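Local structure of autotransporter adhesin/invasin TibA (Escherichia coli, 4Q1Q) at residues Gly206-Gly220 against Asn225-Asp239. The protein mediates adhesion to and invasion of human intestinal epithelial cells and promotes bacterial aggregation and biofilm formation as a heptosylated autotransporter. Sequence-based numbering, arbitrary orientation.
Sequences GTSIYNGGRQYVSSG and NTTVYSGGRQHVYID. With 289 (D-glycero-alpha-D-manno-heptopyranose), chain T; 289 (D-glycero-alpha-D-manno-heptopyranose), chain B; 289 (D-glycero-alpha-D-manno-heptopyranose), chain U; 289 (D-glycero-alpha-D-manno-heptopyranose), chain Q.
Gln-215 and Gln-234 lie side by side inside the coil, their amide planes only 16° apart. Gln-234 NE2 donates to Gln-215 OE1 at 2.8 Å, nearly straight and close to its own amide plane, which helps hold the two amides against rotation; Gln-234 has a second hold, its OE1 being bonded by Thr-245. Each chain reaches this position by running extended beyond a CG anti to the backbone N. On the same inner face, Ile-209 CD1 meets Thr-226 CG2 at 3.7 Å.

Outside, Arg-214 turns about its CB-CG bond (chi2 87°), bringing NH1 to Gly-231 O at 3.0 Å, in the carbonyl plane, and also to Gly-213 O. Gly-231 O is gripped twice, since Gly-212 N approaches from above that plane. Arg-233 lies over one face of the Arg-214 guanidinium, offset toward its rim, the planes 49° apart; the like charges probably repel. The Tyr-210 and Tyr-229 rings are nearly parallel but barely overlap, their exact separation being uncertain.

The Tyr-237 ring is covered on both faces, off centre: O3 of the heptose on Ser-218 stands 3.4 Å above one face, and His-235 CD2 lies over the opposite one. His-235 itself is bonded by Glu-256. Ser-219 and Ser-230 also carry covalently linked heptoses.

Strands 214-217 and 233-236 run nearly parallel, their axes 4.7 Å apart at closest approach, pairing equivalent positions of successive approximate 19-residue repeats: the stacked coils of the right-handed beta-helix of an autotransporter passenger domain.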
ATOM      1  N   GLY A 206     -15.066   6.130  -6.139  1.00 49.71           N
ATOM      2  CA  GLY A 206     -14.409   7.393  -6.477  1.00 50.79           C
ATOM      3  C   GLY A 206     -13.094   7.209  -7.204  1.00 54.01           C
ATOM      4  O   GLY A 206     -12.125   7.924  -6.962  1.00 52.44           O
ATOM      5  N   THR A 207     -13.076   6.236  -8.107  1.00 49.56           N
ATOM      6  CA  THR A 207     -11.953   6.022  -9.007  1.00 47.21           C
ATOM      7  C   THR A 207     -11.962   7.048 -10.134  1.00 47.45           C
ATOM      8  O   THR A 207     -13.012   7.388 -10.686  1.00 57.25           O
ATOM      9  CB  THR A 207     -12.036   4.612  -9.629  1.00 45.36           C
ATOM     10  OG1 THR A 207     -12.243   3.649  -8.591  1.00 44.08           O
ATOM     11  CG2 THR A 207     -10.767   4.238 -10.364  1.00 46.66           C
ATOM     12  N   SER A 208     -10.771   7.505 -10.491  1.00 44.77           N
ATOM     13  CA  SER A 208     -10.564   8.313 -11.684  1.00 52.70           C
ATOM     14  C   SER A 208      -9.560   7.605 -12.580  1.00 49.11           C
ATOM     15  O   SER A 208      -8.480   7.238 -12.121  1.00 53.35           O
ATOM     16  CB  SER A 208     -10.028   9.693 -11.291  1.00 59.13           C
ATOM     17  OG  SER A 208     -10.839  10.231 -10.259  1.00 62.11           O
ATOM     18  N   ILE A 209      -9.914   7.451 -13.854  1.00 50.71           N
ATOM     19  CA  ILE A 209      -9.078   6.735 -14.813  1.00 49.90           C
ATOM     20  C   ILE A 209      -8.649   7.660 -15.960  1.00 53.65           C
ATOM     21  O   ILE A 209      -9.447   8.034 -16.822  1.00 53.50           O
ATOM     22  CB  ILE A 209      -9.816   5.492 -15.356  1.00 53.16           C
ATOM     23  CG1 ILE A 209     -10.546   4.757 -14.226  1.00 50.31           C
ATOM     24  CG2 ILE A 209      -8.831   4.567 -16.064  1.00 52.08           C
ATOM     25  CD1 ILE A 209     -11.293   3.512 -14.652  1.00 60.25           C
ATOM     26  N   TYR A 210      -7.380   8.045 -15.957  1.00 54.58           N
ATOM     27  CA  TYR A 210      -6.842   8.975 -16.947  1.00 59.77           C
ATOM     28  C   TYR A 210      -6.254   8.174 -18.106  1.00 64.53           C
ATOM     29  O   TYR A 210      -6.062   6.955 -18.014  1.00 68.29           O
ATOM     30  CB  TYR A 210      -5.793   9.918 -16.333  1.00 53.94           C
ATOM     31  CG  TYR A 210      -6.311  10.776 -15.192  1.00 60.51           C
ATOM     32  CD1 TYR A 210      -7.016  11.954 -15.420  1.00 63.50           C
ATOM     33  CD2 TYR A 210      -6.133  10.385 -13.869  1.00 63.84           C
ATOM     34  CE1 TYR A 210      -7.516  12.714 -14.371  1.00 59.32           C
ATOM     35  CE2 TYR A 210      -6.613  11.151 -12.821  1.00 65.35           C
ATOM     36  CZ  TYR A 210      -7.302  12.316 -13.070  1.00 66.56           C
ATOM     37  OH  TYR A 210      -7.754  13.023 -11.977  1.00 68.59           O
ATOM     38  N   ASN A 211      -5.968   8.884 -19.192  1.00 64.44           N
ATOM     39  CA  ASN A 211      -5.421   8.281 -20.407  1.00 64.19           C
ATOM     40  C   ASN A 211      -4.445   7.145 -20.133  1.00 53.20           C
ATOM     41  O   ASN A 211      -3.503   7.333 -19.377  1.00 57.08           O
ATOM     42  CB  ASN A 211      -4.686   9.330 -21.239  1.00 69.47           C
ATOM     43  CG  ASN A 211      -4.212   8.779 -22.569  1.00 73.56           C
ATOM     44  OD1 ASN A 211      -5.001   8.190 -23.300  1.00 71.61           O
ATOM     45  ND2 ASN A 211      -2.934   8.963 -22.883  1.00 78.56           N
ATOM     46  N   GLY A 212      -4.652   5.988 -20.755  1.00 48.82           N
ATOM     47  CA  GLY A 212      -3.729   4.869 -20.613  1.00 46.54           C
ATOM     48  C   GLY A 212      -3.953   4.028 -19.369  1.00 50.16           C
ATOM     49  O   GLY A 212      -3.324   2.977 -19.216  1.00 53.65           O
ATOM     50  N   GLY A 213      -4.806   4.486 -18.459  1.00 48.25           N
ATOM     51  CA  GLY A 213      -5.011   3.745 -17.211  1.00 52.76           C
ATOM     52  C   GLY A 213      -6.167   2.771 -17.353  1.00 48.31           C
ATOM     53  O   GLY A 213      -7.044   2.968 -18.193  1.00 50.84           O
ATOM     54  N   ARG A 214      -6.182   1.704 -16.558  1.00 50.19           N
ATOM     55  CA  ARG A 214      -7.259   0.714 -16.692  1.00 53.88           C
ATOM     56  C   ARG A 214      -7.759   0.193 -15.343  1.00 44.93           C
ATOM     57  O   ARG A 214      -6.977  -0.082 -14.433  1.00 46.48           O
ATOM     58  CB  ARG A 214      -6.791  -0.471 -17.548  1.00 57.52           C
ATOM     59  CG  ARG A 214      -6.802  -0.271 -19.063  1.00 58.95           C
ATOM     60  CD  ARG A 214      -5.524   0.346 -19.608  1.00 59.88           C
ATOM     61  NE  ARG A 214      -5.515   0.521 -21.062  1.00 59.28           N
ATOM     62  CZ  ARG A 214      -5.966   1.581 -21.730  1.00 61.33           C
ATOM     63  NH1 ARG A 214      -6.547   2.607 -21.116  1.00 55.74           N
ATOM     64  NH2 ARG A 214      -5.877   1.599 -23.056  1.00 65.55           N
ATOM     65  N   GLN A 215      -9.076   0.040 -15.231  1.00 42.73           N
ATOM     66  CA  GLN A 215      -9.670  -0.661 -14.105  1.00 42.53           C
ATOM     67  C   GLN A 215     -10.337  -1.910 -14.664  1.00 43.75           C
ATOM     68  O   GLN A 215     -11.092  -1.831 -15.624  1.00 44.76           O
ATOM     69  CB  GLN A 215     -10.717   0.188 -13.397  1.00 43.45           C
ATOM     70  CG  GLN A 215     -11.356  -0.467 -12.179  1.00 39.90           C
ATOM     71  CD  GLN A 215     -12.476   0.400 -11.633  1.00 50.25           C
ATOM     72  OE1 GLN A 215     -13.525   0.545 -12.265  1.00 51.49           O
ATOM     73  NE2 GLN A 215     -12.275   0.957 -10.438  1.00 53.72           N
ATOM     74  N   TYR A 216     -10.084  -3.036 -14.007  1.00 44.55           N
ATOM     75  CA  TYR A 216     -10.628  -4.317 -14.417  1.00 42.66           C
ATOM     76  C   TYR A 216     -11.550  -4.861 -13.340  1.00 38.06           C
ATOM     77  O   TYR A 216     -11.091  -5.163 -12.248  1.00 40.11           O
ATOM     78  CB  TYR A 216      -9.473  -5.291 -14.635  1.00 43.11           C
ATOM     79  CG  TYR A 216      -8.393  -4.809 -15.576  1.00 41.68           C
ATOM     80  CD1 TYR A 216      -8.534  -4.903 -16.957  1.00 45.94           C
ATOM     81  CD2 TYR A 216      -7.200  -4.319 -15.070  1.00 44.09           C
ATOM     82  CE1 TYR A 216      -7.528  -4.489 -17.820  1.00 44.37           C
ATOM     83  CE2 TYR A 216      -6.186  -3.916 -15.918  1.00 46.08           C
ATOM     84  CZ  TYR A 216      -6.365  -3.981 -17.281  1.00 47.36           C
ATOM     85  OH  TYR A 216      -5.339  -3.515 -18.056  1.00 53.13           O
ATOM     86  N   VAL A 217     -12.840  -4.964 -13.636  1.00 40.64           N
ATOM     87  CA  VAL A 217     -13.790  -5.401 -12.628  1.00 40.21           C
ATOM     88  C   VAL A 217     -14.154  -6.860 -12.898  1.00 39.44           C
ATOM     89  O   VAL A 217     -14.868  -7.187 -13.837  1.00 44.58           O
ATOM     90  CB  VAL A 217     -15.032  -4.492 -12.609  1.00 40.03           C
ATOM     91  CG1 VAL A 217     -15.956  -4.835 -11.454  1.00 39.34           C
ATOM     92  CG2 VAL A 217     -14.569  -3.043 -12.501  1.00 43.37           C
ATOM     93  N   SER A 218     -13.707  -7.749 -12.026  1.00 43.86           N
ATOM     94  CA  SER A 218     -13.983  -9.158 -12.240  1.00 43.37           C
ATOM     95  C   SER A 218     -15.015  -9.626 -11.233  1.00 47.70           C
ATOM     96  O   SER A 218     -15.565  -8.837 -10.458  1.00 44.74           O
ATOM     97  CB  SER A 218     -12.705  -9.972 -12.116  1.00 39.38           C
ATOM     98  OG  SER A 218     -11.884  -9.678 -13.225  1.00 43.37           O
ATOM     99  N   SER A 219     -15.313 -10.915 -11.357  1.00 52.10           N
ATOM    100  CA  SER A 219     -16.373 -11.584 -10.625  1.00 49.72           C
ATOM    101  C   SER A 219     -16.428 -11.217  -9.148  1.00 44.50           C
ATOM    102  O   SER A 219     -15.459 -11.359  -8.392  1.00 44.11           O
ATOM    103  CB  SER A 219     -16.219 -13.100 -10.794  1.00 52.79           C
ATOM    104  OG  SER A 219     -17.351 -13.769 -10.257  1.00 64.74           O
ATOM    105  N   GLY A 220     -17.601 -10.731  -8.753  1.00 43.67           N
ATOM    106  CA  GLY A 220     -17.822 -10.324  -7.375  1.00 46.48           C
ATOM    107  C   GLY A 220     -17.331  -8.907  -7.121  1.00 49.68           C
ATOM    108  O   GLY A 220     -17.591  -8.370  -6.052  1.00 47.19           O
ATOM    109  N   ASN A 225     -18.872   5.093  -8.838  1.00 46.69           N
ATOM    110  CA  ASN A 225     -18.556   6.508  -8.967  1.00 52.23           C
ATOM    111  C   ASN A 225     -17.166   6.553  -9.560  1.00 52.69           C
ATOM    112  O   ASN A 225     -16.166   6.847  -8.900  1.00 53.08           O
ATOM    113  CB  ASN A 225     -18.696   7.301  -7.662  1.00 58.52           C
ATOM    114  CG  ASN A 225     -18.189   8.726  -7.786  1.00 59.95           C
ATOM    115  OD1 ASN A 225     -18.183   9.320  -8.860  1.00 54.76           O
ATOM    116  ND2 ASN A 225     -17.723   9.274  -6.675  1.00 64.89           N
ATOM    117  N   THR A 226     -17.138   6.217 -10.845  1.00 55.88           N
ATOM    118  CA  THR A 226     -15.868   6.138 -11.548  1.00 56.85           C
ATOM    119  C   THR A 226     -15.879   7.187 -12.644  1.00 52.30           C
ATOM    120  O   THR A 226     -16.916   7.400 -13.268  1.00 54.94           O
ATOM    121  CB  THR A 226     -15.661   4.749 -12.167  1.00 51.33           C
ATOM    122  OG1 THR A 226     -15.753   3.764 -11.133  1.00 53.13           O
ATOM    123  CG2 THR A 226     -14.300   4.668 -12.865  1.00 48.91           C
ATOM    124  N   THR A 227     -14.747   7.839 -12.889  1.00 52.11           N
ATOM    125  CA  THR A 227     -14.732   8.800 -13.985  1.00 56.16           C
ATOM    126  C   THR A 227     -13.684   8.308 -14.955  1.00 45.09           C
ATOM    127  O   THR A 227     -12.550   8.069 -14.558  1.00 52.67           O
ATOM    128  CB  THR A 227     -14.481  10.273 -13.582  1.00 54.24           C
ATOM    129  OG1 THR A 227     -15.630  10.766 -12.899  1.00 54.09           O
ATOM    130  CG2 THR A 227     -14.355  11.185 -14.794  1.00 52.66           C
ATOM    131  N   VAL A 228     -14.114   8.128 -16.202  1.00 50.47           N
ATOM    132  CA  VAL A 228     -13.220   7.644 -17.246  1.00 56.49           C
ATOM    133  C   VAL A 228     -12.885   8.813 -18.182  1.00 56.04           C
ATOM    134  O   VAL A 228     -13.715   9.289 -18.972  1.00 50.26           O
ATOM    135  CB  VAL A 228     -13.793   6.441 -18.026  1.00 62.33           C
ATOM    136  CG1 VAL A 228     -12.678   5.749 -18.798  1.00 61.82           C
ATOM    137  CG2 VAL A 228     -14.482   5.448 -17.100  1.00 65.02           C
ATOM    138  N   TYR A 229     -11.653   9.289 -18.038  1.00 52.36           N
ATOM    139  CA  TYR A 229     -11.191  10.441 -18.797  1.00 59.22           C
ATOM    140  C   TYR A 229     -10.677   9.884 -20.112  1.00 68.34           C
ATOM    141  O   TYR A 229     -10.410   8.688 -20.252  1.00 66.34           O
ATOM    142  CB  TYR A 229     -10.101  11.236 -18.071  1.00 65.58           C
ATOM    143  CG  TYR A 229     -10.562  11.933 -16.805  1.00 69.27           C
ATOM    144  CD1 TYR A 229     -11.387  13.057 -16.853  1.00 74.86           C
ATOM    145  CD2 TYR A 229     -10.188  11.450 -15.554  1.00 70.70           C
ATOM    146  CE1 TYR A 229     -11.840  13.664 -15.692  1.00 71.06           C
ATOM    147  CE2 TYR A 229     -10.619  12.055 -14.393  1.00 67.49           C
ATOM    148  CZ  TYR A 229     -11.441  13.161 -14.467  1.00 77.44           C
ATOM    149  OH  TYR A 229     -11.846  13.746 -13.288  1.00 70.23           O
ATOM    150  N   SER A 230     -10.552  10.784 -21.078  1.00 65.20           N
ATOM    151  CA  SER A 230     -10.050  10.442 -22.403  1.00 62.42           C
ATOM    152  C   SER A 230      -8.856   9.481 -22.351  1.00 54.01           C
ATOM    153  O   SER A 230      -7.886   9.727 -21.648  1.00 58.51           O
ATOM    154  CB  SER A 230      -9.680  11.738 -23.130  1.00 65.94           C
ATOM    155  OG  SER A 230      -9.478  11.556 -24.523  1.00 69.48           O
ATOM    156  N   GLY A 231      -8.934   8.374 -23.085  1.00 55.85           N
ATOM    157  CA  GLY A 231      -7.914   7.334 -23.085  1.00 51.07           C
ATOM    158  C   GLY A 231      -8.010   6.329 -21.945  1.00 57.80           C
ATOM    159  O   GLY A 231      -7.214   5.382 -21.888  1.00 53.92           O
ATOM    160  N   GLY A 232      -8.948   6.547 -21.027  1.00 46.94           N
ATOM    161  CA  GLY A 232      -9.163   5.623 -19.917  1.00 50.44           C
ATOM    162  C   GLY A 232     -10.137   4.521 -20.299  1.00 47.94           C
ATOM    163  O   GLY A 232     -10.977   4.705 -21.174  1.00 49.09           O
ATOM    164  N   ARG A 233     -10.070   3.405 -19.585  1.00 50.19           N
ATOM    165  CA  ARG A 233     -11.027   2.327 -19.788  1.00 50.91           C
ATOM    166  C   ARG A 233     -11.372   1.674 -18.469  1.00 41.58           C
ATOM    167  O   ARG A 233     -10.479   1.248 -17.755  1.00 39.68           O
ATOM    168  CB  ARG A 233     -10.455   1.248 -20.720  1.00 53.13           C
ATOM    169  CG  ARG A 233     -11.510   0.226 -21.125  1.00 62.84           C
ATOM    170  CD  ARG A 233     -11.109  -0.672 -22.286  1.00 64.63           C
ATOM    171  NE  ARG A 233      -9.954  -1.473 -21.893  1.00 73.91           N
ATOM    172  CZ  ARG A 233      -8.778  -1.478 -22.514  1.00 78.19           C
ATOM    173  NH1 ARG A 233      -8.581  -0.758 -23.612  1.00 75.20           N
ATOM    174  NH2 ARG A 233      -7.801  -2.238 -22.034  1.00 82.46           N
ATOM    175  N   GLN A 234     -12.663   1.564 -18.181  1.00 38.02           N
ATOM    176  CA  GLN A 234     -13.160   0.631 -17.189  1.00 44.25           C
ATOM    177  C   GLN A 234     -13.561  -0.646 -17.926  1.00 47.74           C
ATOM    178  O   GLN A 234     -14.406  -0.577 -18.820  1.00 42.95           O
ATOM    179  CB  GLN A 234     -14.408   1.222 -16.553  1.00 40.48           C
ATOM    180  CG  GLN A 234     -15.011   0.429 -15.420  1.00 42.83           C
ATOM    181  CD  GLN A 234     -16.093   1.239 -14.719  1.00 42.61           C
ATOM    182  OE1 GLN A 234     -17.042   1.687 -15.345  1.00 46.52           O
ATOM    183  NE2 GLN A 234     -15.921   1.477 -13.431  1.00 44.47           N
ATOM    184  N   HIS A 235     -12.964  -1.780 -17.566  1.00 46.25           N
ATOM    185  CA  HIS A 235     -13.259  -3.068 -18.204  1.00 44.70           C
ATOM    186  C   HIS A 235     -14.011  -3.984 -17.237  1.00 38.68           C
ATOM    187  O   HIS A 235     -13.468  -4.363 -16.204  1.00 40.32           O
ATOM    188  CB  HIS A 235     -11.963  -3.732 -18.689  1.00 46.71           C
ATOM    189  CG  HIS A 235     -12.149  -4.645 -19.864  1.00 52.70           C
ATOM    190  ND1 HIS A 235     -11.416  -4.513 -21.025  1.00 56.03           N
ATOM    191  CD2 HIS A 235     -13.044  -5.637 -20.095  1.00 51.72           C
ATOM    192  CE1 HIS A 235     -11.823  -5.411 -21.905  1.00 56.21           C
ATOM    193  NE2 HIS A 235     -12.817  -6.100 -21.371  1.00 56.31           N
ATOM    194  N   VAL A 236     -15.253  -4.334 -17.561  1.00 39.76           N
ATOM    195  CA  VAL A 236     -16.079  -5.148 -16.677  1.00 39.47           C
ATOM    196  C   VAL A 236     -16.231  -6.574 -17.221  1.00 42.70           C
ATOM    197  O   VAL A 236     -16.688  -6.749 -18.349  1.00 39.91           O
ATOM    198  CB  VAL A 236     -17.478  -4.549 -16.506  1.00 42.90           C
ATOM    199  CG1 VAL A 236     -18.176  -5.254 -15.347  1.00 40.09           C
ATOM    200  CG2 VAL A 236     -17.403  -3.044 -16.267  1.00 43.42           C
ATOM    201  N   TYR A 237     -15.885  -7.573 -16.412  1.00 38.02           N
ATOM    202  CA  TYR A 237     -15.889  -8.962 -16.859  1.00 42.60           C
ATOM    203  C   TYR A 237     -17.115  -9.630 -16.254  1.00 44.14           C
ATOM    204  O   TYR A 237     -17.917  -8.978 -15.574  1.00 48.38           O
ATOM    205  CB  TYR A 237     -14.609  -9.706 -16.490  1.00 41.37           C
ATOM    206  CG  TYR A 237     -13.425  -9.123 -17.199  1.00 45.73           C
ATOM    207  CD1 TYR A 237     -12.757  -8.039 -16.661  1.00 50.22           C
ATOM    208  CD2 TYR A 237     -12.959  -9.671 -18.385  1.00 52.65           C
ATOM    209  CE1 TYR A 237     -11.659  -7.491 -17.294  1.00 51.63           C
ATOM    210  CE2 TYR A 237     -11.857  -9.142 -19.027  1.00 54.90           C
ATOM    211  CZ  TYR A 237     -11.217  -8.055 -18.472  1.00 59.75           C
ATOM    212  OH  TYR A 237     -10.139  -7.493 -19.107  1.00 56.58           O
ATOM    213  N   ILE A 238     -17.256 -10.916 -16.558  1.00 47.43           N
ATOM    214  CA  ILE A 238     -18.447 -11.663 -16.188  1.00 44.56           C
ATOM    215  C   ILE A 238     -18.654 -11.584 -14.683  1.00 42.51           C
ATOM    216  O   ILE A 238     -17.741 -11.854 -13.921  1.00 46.30           O
ATOM    217  CB  ILE A 238     -18.480 -13.117 -16.724  1.00 47.69           C
ATOM    218  CG1 ILE A 238     -19.735 -13.817 -16.183  1.00 51.32           C
ATOM    219  CG2 ILE A 238     -17.217 -13.902 -16.405  1.00 45.89           C
ATOM    220  CD1 ILE A 238     -20.331 -14.831 -17.144  1.00 57.49           C
ATOM    221  N   ASP A 239     -19.864 -11.183 -14.294  1.00 44.97           N
ATOM    222  CA  ASP A 239     -20.312 -11.119 -12.916  1.00 44.92           C
ATOM    223  C   ASP A 239     -19.613  -9.994 -12.150  1.00 49.60           C
ATOM    224  O   ASP A 239     -19.727  -9.952 -10.925  1.00 49.23           O
ATOM    225  CB  ASP A 239     -20.112 -12.463 -12.208  1.00 53.37           C
ATOM    226  CG  ASP A 239     -21.046 -13.558 -12.721  1.00 53.44           C
ATOM    227  OD1 ASP A 239     -22.244 -13.286 -12.947  1.00 56.07           O
ATOM    228  OD2 ASP A 239     -20.583 -14.702 -12.900  1.00 63.48           O
TER
HETATM  229  O7  289 T 418     -11.701 -14.957 -11.638  1.00 83.23           O
HETATM  230  C7  289 T 418     -11.679 -13.527 -11.687  1.00 60.52           C
HETATM  231  C6  289 T 418     -10.424 -13.111 -12.439  1.00 62.82           C
HETATM  232  O6  289 T 418      -9.846 -14.246 -13.088  1.00 78.71           O
HETATM  233  C5  289 T 418     -10.705 -12.040 -13.482  1.00 55.51           C
HETATM  234  O5  289 T 418     -10.149 -10.893 -12.841  1.00 49.34           O
HETATM  235  C1  289 T 418     -10.598  -9.685 -13.417  1.00 48.18           C
HETATM  236  C2  289 T 418     -10.010  -9.649 -14.816  1.00 49.37           C
HETATM  237  O2  289 T 418      -8.592  -9.521 -14.689  1.00 48.05           O
HETATM  238  C3  289 T 418     -10.426 -10.887 -15.608  1.00 49.07           C
HETATM  239  O3  289 T 418      -9.812 -10.871 -16.907  1.00 51.17           O
HETATM  240  C4  289 T 418     -10.055 -12.150 -14.854  1.00 52.62           C
HETATM  241  O4  289 T 418     -10.523 -13.239 -15.656  1.00 58.81           O
HETATM  242  O7  289 B 425      -3.710  12.065 -25.143  1.00101.31           O
HETATM  243  C7  289 B 425      -4.123  12.434 -23.822  1.00 95.44           C
HETATM  244  C6  289 B 425      -5.603  12.254 -23.472  1.00 84.17           C
HETATM  245  O6  289 B 425      -6.101  13.498 -22.955  1.00 91.03           O
HETATM  246  C5  289 B 425      -6.613  11.775 -24.526  1.00 74.37           C
HETATM  247  O5  289 B 425      -7.540  12.823 -24.821  1.00 66.77           O
HETATM  248  C1  289 B 425      -8.741  12.255 -25.349  1.00 76.98           C
HETATM  249  C2  289 B 425      -8.550  11.640 -26.739  1.00 77.50           C
HETATM  250  O2  289 B 425      -8.460  12.600 -27.804  1.00 76.15           O
HETATM  251  C3  289 B 425      -7.345  10.702 -26.673  1.00 68.36           C
HETATM  252  O3  289 B 425      -6.910  10.341 -27.989  1.00 69.12           O
HETATM  253  C4  289 B 425      -6.160  11.253 -25.888  1.00 68.31           C
HETATM  254  O4  289 B 425      -5.286  10.137 -25.739  1.00 69.73           O
HETATM  255  O7  289 U 419     -14.232 -18.419  -7.985  1.00 65.13           O
HETATM  256  C7  289 U 419     -14.800 -17.293  -8.655  1.00 77.07           C
HETATM  257  C6  289 U 419     -15.728 -16.592  -7.666  1.00 73.75           C
HETATM  258  O6  289 U 419     -15.012 -15.847  -6.683  1.00 74.20           O
HETATM  259  C5  289 U 419     -16.628 -15.553  -8.307  1.00 60.84           C
HETATM  260  O5  289 U 419     -16.566 -15.685  -9.728  1.00 57.62           O
HETATM  261  C1  289 U 419     -17.638 -15.034 -10.414  1.00 67.91           C
HETATM  262  C2  289 U 419     -18.941 -15.661  -9.936  1.00 64.21           C
HETATM  263  O2  289 U 419     -18.880 -17.088 -10.049  1.00 70.09           O
HETATM  264  C3  289 U 419     -19.085 -15.149  -8.507  1.00 63.29           C
HETATM  265  O3  289 U 419     -20.321 -15.449  -7.855  1.00 72.15           O
HETATM  266  C4  289 U 419     -17.992 -15.792  -7.681  1.00 63.20           C
HETATM  267  O4  289 U 419     -18.034 -15.203  -6.379  1.00 74.36           O
HETATM  268  O7  289 Q 415     -17.911 -13.403  -0.326  1.00 84.37           O
HETATM  269  C7  289 Q 415     -16.661 -14.048  -0.600  1.00 88.74           C
HETATM  270  C6  289 Q 415     -16.634 -14.493  -2.057  1.00 80.41           C
HETATM  271  O6  289 Q 415     -17.979 -14.658  -2.508  1.00 89.41           O
HETATM  272  C5  289 Q 415     -15.882 -13.487  -2.925  1.00 72.41           C
HETATM  273  O5  289 Q 415     -14.518 -13.732  -2.571  1.00 65.68           O
HETATM  274  C1  289 Q 415     -13.495 -13.005  -3.248  1.00 62.82           C
HETATM  275  C2  289 Q 415     -13.591 -13.406  -4.712  1.00 68.55           C
HETATM  276  O2  289 Q 415     -13.277 -14.798  -4.825  1.00 76.97           O
HETATM  277  C3  289 Q 415     -14.984 -13.033  -5.226  1.00 68.30           C
HETATM  278  O3  289 Q 415     -15.124 -13.404  -6.601  1.00 67.03           O
HETATM  279  C4  289 Q 415     -16.104 -13.686  -4.423  1.00 68.68           C
HETATM  280  O4  289 Q 415     -17.331 -13.167  -4.949  1.00 64.07           O
HETATM  281  O   HOH W   1     -14.895 -12.053 -14.035  1.00 48.92           O